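Putative uncharacterized protein (Pseudomonas phage 201phi2-1, PDB 3R4V) is a phage tubulin-like protein of the tubulin/FtsZ kind, modelled here with guanosine-5'-diphosphate in its ligand pocket. Local coordinates at residues V176-Q181 against L230-D235; G251-K254 against D259-D262. All coordinates share one frame; numbering follows the deposited sequence.

Contact 1: V176-Q181 against L230-D235; sequences VLLVNQ and LSLYLD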
loop_
_atom_site.group_PDB
_atom_site.type_symbol
_atom_site.label_atom_id
_atom_site.label_comp_id
_atom_site.label_asym_id
_atom_site.label_seq_id
_atom_site.Cartn_x
_atom_site.Cartn_y
_atom_site.Cartn_z
ATOM N N VAL A 176 7.377 9.144 7.693
ATOM C CA VAL A 176 8.000 10.401 7.273
ATOM C C VAL A 176 8.955 10.864 8.359
ATOM O O VAL A 176 10.053 11.330 8.074
ATOM C CB VAL A 176 6.959 11.494 6.946
ATOM C CG1 VAL A 176 7.633 12.851 6.780
ATOM C CG2 VAL A 176 6.196 11.113 5.667
ATOM N N LEU A 177 8.540 10.681 9.606
ATOM C CA LEU A 177 9.385 11.025 10.755
ATOM C C LEU A 177 10.627 10.136 10.782
ATOM O O LEU A 177 11.761 10.620 10.896
ATOM C CB LEU A 177 8.592 10.856 12.048
ATOM C CG LEU A 177 9.394 10.868 13.343
ATOM C CD1 LEU A 177 9.952 12.261 13.575
ATOM C CD2 LEU A 177 8.517 10.416 14.509
ATOM N N LEU A 178 10.405 8.829 10.671
ATOM C CA LEU A 178 11.493 7.854 10.649
ATOM C C LEU A 178 12.604 8.258 9.688
ATOM O O LEU A 178 13.786 8.192 10.047
ATOM C CB LEU A 178 10.962 6.463 10.273
ATOM C CG LEU A 178 12.014 5.369 10.025
ATOM C CD1 LEU A 178 12.799 5.097 11.308
ATOM C CD2 LEU A 178 11.378 4.067 9.494
ATOM N N VAL A 179 12.231 8.653 8.468
ATOM C CA VAL A 179 13.206 8.907 7.404
ATOM C C VAL A 179 13.590 10.393 7.263
ATOM O O VAL A 179 14.137 10.807 6.242
ATOM C CB VAL A 179 12.738 8.287 6.049
ATOM C CG1 VAL A 179 12.397 6.812 6.260
ATOM C CG2 VAL A 179 11.511 9.015 5.526
ATOM N N ASN A 180 13.332 11.185 8.304
ATOM C CA ASN A 180 13.655 12.617 8.262
ATOM C C ASN A 180 15.144 12.971 8.478
ATOM O O ASN A 180 15.521 14.142 8.433
ATOM C CB ASN A 180 12.742 13.419 9.205
ATOM C CG ASN A 180 13.244 13.449 10.664
ATOM O OD1 ASN A 180 14.269 12.858 11.012
ATOM N ND2 ASN A 180 12.511 14.161 11.514
ATOM N N GLN A 181 15.970 11.952 8.706
ATOM C CA GLN A 181 17.431 12.077 8.720
ATOM C C GLN A 181 17.960 12.935 9.864
ATOM O O GLN A 181 19.106 13.387 9.836
ATOM C CB GLN A 181 17.952 12.582 7.364
ATOM C CG GLN A 181 17.574 11.672 6.187
ATOM C CD GLN A 181 18.165 12.115 4.854
ATOM O OE1 GLN A 181 19.131 12.872 4.809
ATOM N NE2 GLN A 181 17.581 11.637 3.761
ATOM N N LEU A 230 13.546 -1.629 13.082
ATOM C CA LEU A 230 14.121 -0.310 13.346
ATOM C C LEU A 230 13.360 0.311 14.513
ATOM O O LEU A 230 12.137 0.368 14.478
ATOM C CB LEU A 230 13.984 0.564 12.104
ATOM C CG LEU A 230 15.169 1.425 11.691
ATOM C CD1 LEU A 230 15.130 1.696 10.200
ATOM C CD2 LEU A 230 15.162 2.726 12.480
ATOM N N SER A 231 14.075 0.751 15.550
ATOM C CA SER A 231 13.441 1.363 16.719
ATOM C C SER A 231 13.887 2.809 16.909
ATOM O O SER A 231 15.073 3.111 16.803
ATOM C CB SER A 231 13.758 0.560 17.987
ATOM O OG SER A 231 13.168 -0.732 17.921
ATOM N N LEU A 232 12.928 3.700 17.173
ATOM C CA LEU A 232 13.237 5.079 17.534
ATOM C C LEU A 232 12.901 5.317 18.998
ATOM O O LEU A 232 11.839 4.917 19.465
ATOM C CB LEU A 232 12.446 6.057 16.669
ATOM C CG LEU A 232 12.750 6.013 15.165
ATOM C CD1 LEU A 232 11.886 7.016 14.420
ATOM C CD2 LEU A 232 14.233 6.278 14.919
ATOM N N TYR A 233 13.801 5.977 19.721
ATOM C CA TYR A 233 13.562 6.285 21.125
ATOM C C TYR A 233 13.813 7.759 21.399
ATOM O O TYR A 233 14.818 8.313 20.960
ATOM C CB TYR A 233 14.494 5.472 22.028
ATOM C CG TYR A 233 14.257 3.975 22.069
ATOM C CD1 TYR A 233 13.295 3.429 22.907
ATOM C CD2 TYR A 233 15.015 3.111 21.292
ATOM C CE1 TYR A 233 13.088 2.064 22.969
ATOM C CE2 TYR A 233 14.820 1.737 21.346
ATOM C CZ TYR A 233 13.850 1.222 22.186
ATOM O OH TYR A 233 13.638 -0.135 22.249
ATOM N N LEU A 234 12.914 8.387 22.147
ATOM C CA LEU A 234 13.132 9.754 22.617
ATOM C C LEU A 234 13.974 9.742 23.891
ATOM O O LEU A 234 14.857 10.578 24.071
ATOM C CB LEU A 234 11.797 10.454 22.872
ATOM C CG LEU A 234 11.852 11.902 23.364
ATOM C CD1 LEU A 234 12.722 12.751 22.457
ATOM C CD2 LEU A 234 10.446 12.473 23.437
ATOM N N ASP A 235 13.688 8.784 24.768
ATOM C CA ASP A 235 14.444 8.601 26.001
ATOM C C ASP A 235 15.426 7.467 25.764
ATOM O O ASP A 235 15.032 6.300 25.747
ATOM C CB ASP A 235 13.491 8.243 27.146
ATOM C CG ASP A 235 14.184 8.162 28.498
ATOM O OD1 ASP A 235 15.433 8.087 28.548
ATOM O OD2 ASP A 235 13.467 8.159 29.521
#

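Contact 2: G251-K254 against D259-D262; sequences GIMK and DVTD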
loop_
_atom_site.group_PDB
_atom_site.type_symbol
_atom_site.label_atom_id
_atom_site.label_comp_id
_atom_site.label_asym_id
_atom_site.label_seq_id
_atom_site.Cartn_x
_atom_site.Cartn_y
_atom_site.Cartn_z
ATOM N N GLY A 251 17.526 4.433 16.425
ATOM C CA GLY A 251 17.781 5.857 16.287
ATOM C C GLY A 251 17.287 6.626 17.502
ATOM O O GLY A 251 16.294 6.244 18.127
ATOM N N ILE A 252 17.974 7.711 17.849
ATOM C CA ILE A 252 17.558 8.530 18.985
ATOM C C ILE A 252 16.898 9.806 18.502
ATOM O O ILE A 252 17.517 10.604 17.801
ATOM C CB ILE A 252 18.737 8.871 19.908
ATOM C CG1 ILE A 252 19.414 7.577 20.356
ATOM C CG2 ILE A 252 18.268 9.707 21.097
ATOM C CD1 ILE A 252 18.442 6.524 20.822
ATOM N N MET A 253 15.629 9.978 18.858
ATOM C CA MET A 253 14.866 11.143 18.434
ATOM C C MET A 253 15.190 12.349 19.299
ATOM O O MET A 253 15.652 12.214 20.436
ATOM C CB MET A 253 13.363 10.857 18.472
ATOM C CG MET A 253 12.934 9.736 17.557
ATOM S SD MET A 253 11.152 9.507 17.566
ATOM C CE MET A 253 10.958 8.628 19.120
ATOM N N LYS A 254 14.932 13.530 18.757
ATOM C CA LYS A 254 15.277 14.766 19.442
ATOM C C LYS A 254 14.034 15.441 20.013
ATOM O O LYS A 254 13.036 15.605 19.321
ATOM C CB LYS A 254 16.021 15.700 18.487
ATOM C CG LYS A 254 17.435 15.227 18.168
ATOM C CD LYS A 254 18.078 16.064 17.073
ATOM C CE LYS A 254 19.541 15.691 16.881
ATOM N NZ LYS A 254 19.720 14.275 16.447
ATOM N N ASP A 259 8.065 17.079 15.083
ATOM C CA ASP A 259 7.340 15.967 14.473
ATOM C C ASP A 259 7.320 14.722 15.363
ATOM O O ASP A 259 6.653 13.739 15.053
ATOM C CB ASP A 259 7.924 15.626 13.101
ATOM C CG ASP A 259 7.673 16.718 12.074
ATOM O OD1 ASP A 259 6.786 17.568 12.307
ATOM O OD2 ASP A 259 8.360 16.721 11.032
ATOM N N VAL A 260 8.049 14.764 16.470
ATOM C CA VAL A 260 8.102 13.616 17.369
ATOM C C VAL A 260 6.799 13.481 18.151
ATOM O O VAL A 260 6.524 14.248 19.073
ATOM C CB VAL A 260 9.319 13.683 18.306
ATOM C CG1 VAL A 260 9.237 12.603 19.372
ATOM C CG2 VAL A 260 10.595 13.540 17.492
ATOM N N THR A 261 6.004 12.493 17.760
ATOM C CA THR A 261 4.644 12.323 18.263
ATOM C C THR A 261 4.553 11.339 19.430
ATOM O O THR A 261 3.632 11.417 20.244
ATOM C CB THR A 261 3.705 11.836 17.135
ATOM O OG1 THR A 261 4.310 10.731 16.448
ATOM C CG2 THR A 261 3.445 12.952 16.134
ATOM N N ASP A 262 5.511 10.418 19.498
ATOM C CA ASP A 262 5.501 9.336 20.480
ATOM C C ASP A 262 6.891 9.144 21.070
ATOM O O ASP A 262 7.891 9.479 20.437
ATOM C CB ASP A 262 5.067 8.023 19.825
ATOM C CG ASP A 262 3.788 8.159 19.030
ATOM O OD1 ASP A 262 3.839 8.680 17.895
ATOM O OD2 ASP A 262 2.731 7.736 19.533
#

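Contact 1: V176-Q181 against L230-D235
At the end of helix 161-178, where this long helix lies against the C-terminal domain sheet of the tubulin-like fold, L178 meets L230 and L232 of strand 228-233. One methyl does nearly all the touching: L178 CD1 reaches L230 CD2 at 3.5 Å and L232 CD1 at 3.8 Å. The two strand leucines are two residues apart, so both CB atoms face the helix, while S231 between them turns to the other side of the sheet and bonds H266. The CA-CB bond of L178 does not aim at the strand; with CG anti to the backbone N (chi1 172°), CD1 is carried over to it. L232 CD1 also comes within 3.9 Å of L178 CA, bringing the strand side chain down onto the helix backbone. Leucine suits these buried places, being wholly apolar with a forked end that sets methyls against several neighbours. W194 of helix 188-195 touches L178 and L230, and F267 of strand 264-270 touches L178 and L232, closing the buried cluster. Just beyond, V179 leaves helical geometry and N180 N bonds L177 O. This is helix-on-sheet packing, and helix 161-178 probably corresponds to the central helix of tubulin and FtsZ.

Contact 2: G251-K254 against D259-D262
M253 and V260 carry the apolar part of this contact, in which the chain just past strand 247-252 meets the loop leading into strand 264-270. The methionine side chain lies across the valine's two methyls: M253 CB approaches V260 CG2 at 4.0 Å, and M253 SD is 4.1 Å from V260 CG1. The CA-CB bond of V260 points at the other segment, and with chi1 171° both methyls come to the methionine sulfur; its compact, beta-branched shape offers a broad apolar surface. Methionine suits the facing position because its unbranched chain can bend at chi3 (-78°), bringing CE round to the backbone oxygen of D262. M253 also touches H183 and, on helix 161-178, L177.

The two segments belong to the connection between strands 247-252 and 264-270 in the C-terminal domain of the tubulin-like fold. These strands are not neighbours in the sheet, since strand 228-233 lies between them; the connection has to pass it, and on the way D259 touches L177 of helix 161-178.

Contacts between carbon and backbone oxygen make up a second group. M253 CE rests 3.4 Å from D262 O, and V260 CG2 lies 3.7 Å from K254 O; both are van der Waals approaches.

Polar groups act beside the contact. T261 OG1 donates to D262 OD1 at 2.6 Å, meeting the carboxylate on its anti side and 27° out of its plane, a local bond that helps fix how the aspartate is turned. K254 carries its long aliphatic chain away from the loop, and its NZ bonds the backbone oxygen of N182.

How the contacts relate
The centres of contacts 1 and 2 lie only about 5 Å apart, and in sequence contact 1 closes before contact 2 opens. They share the C-terminal domain end of the mixed sheet, where strands 228-233 and 247-252 run side by side in parallel. Backbone atoms join them directly: Y233 O lies 2.8 Å from M253 N and S231 O 2.8 Å from G251 N, both probable hydrogen bonds. Helix 161-178 is common to their surroundings, since L178 belongs to contact 1 and the neighbouring L177 touches M253 of contact 2. Together they tie the end of this helix, two adjoining strands and the following loop into one packed region.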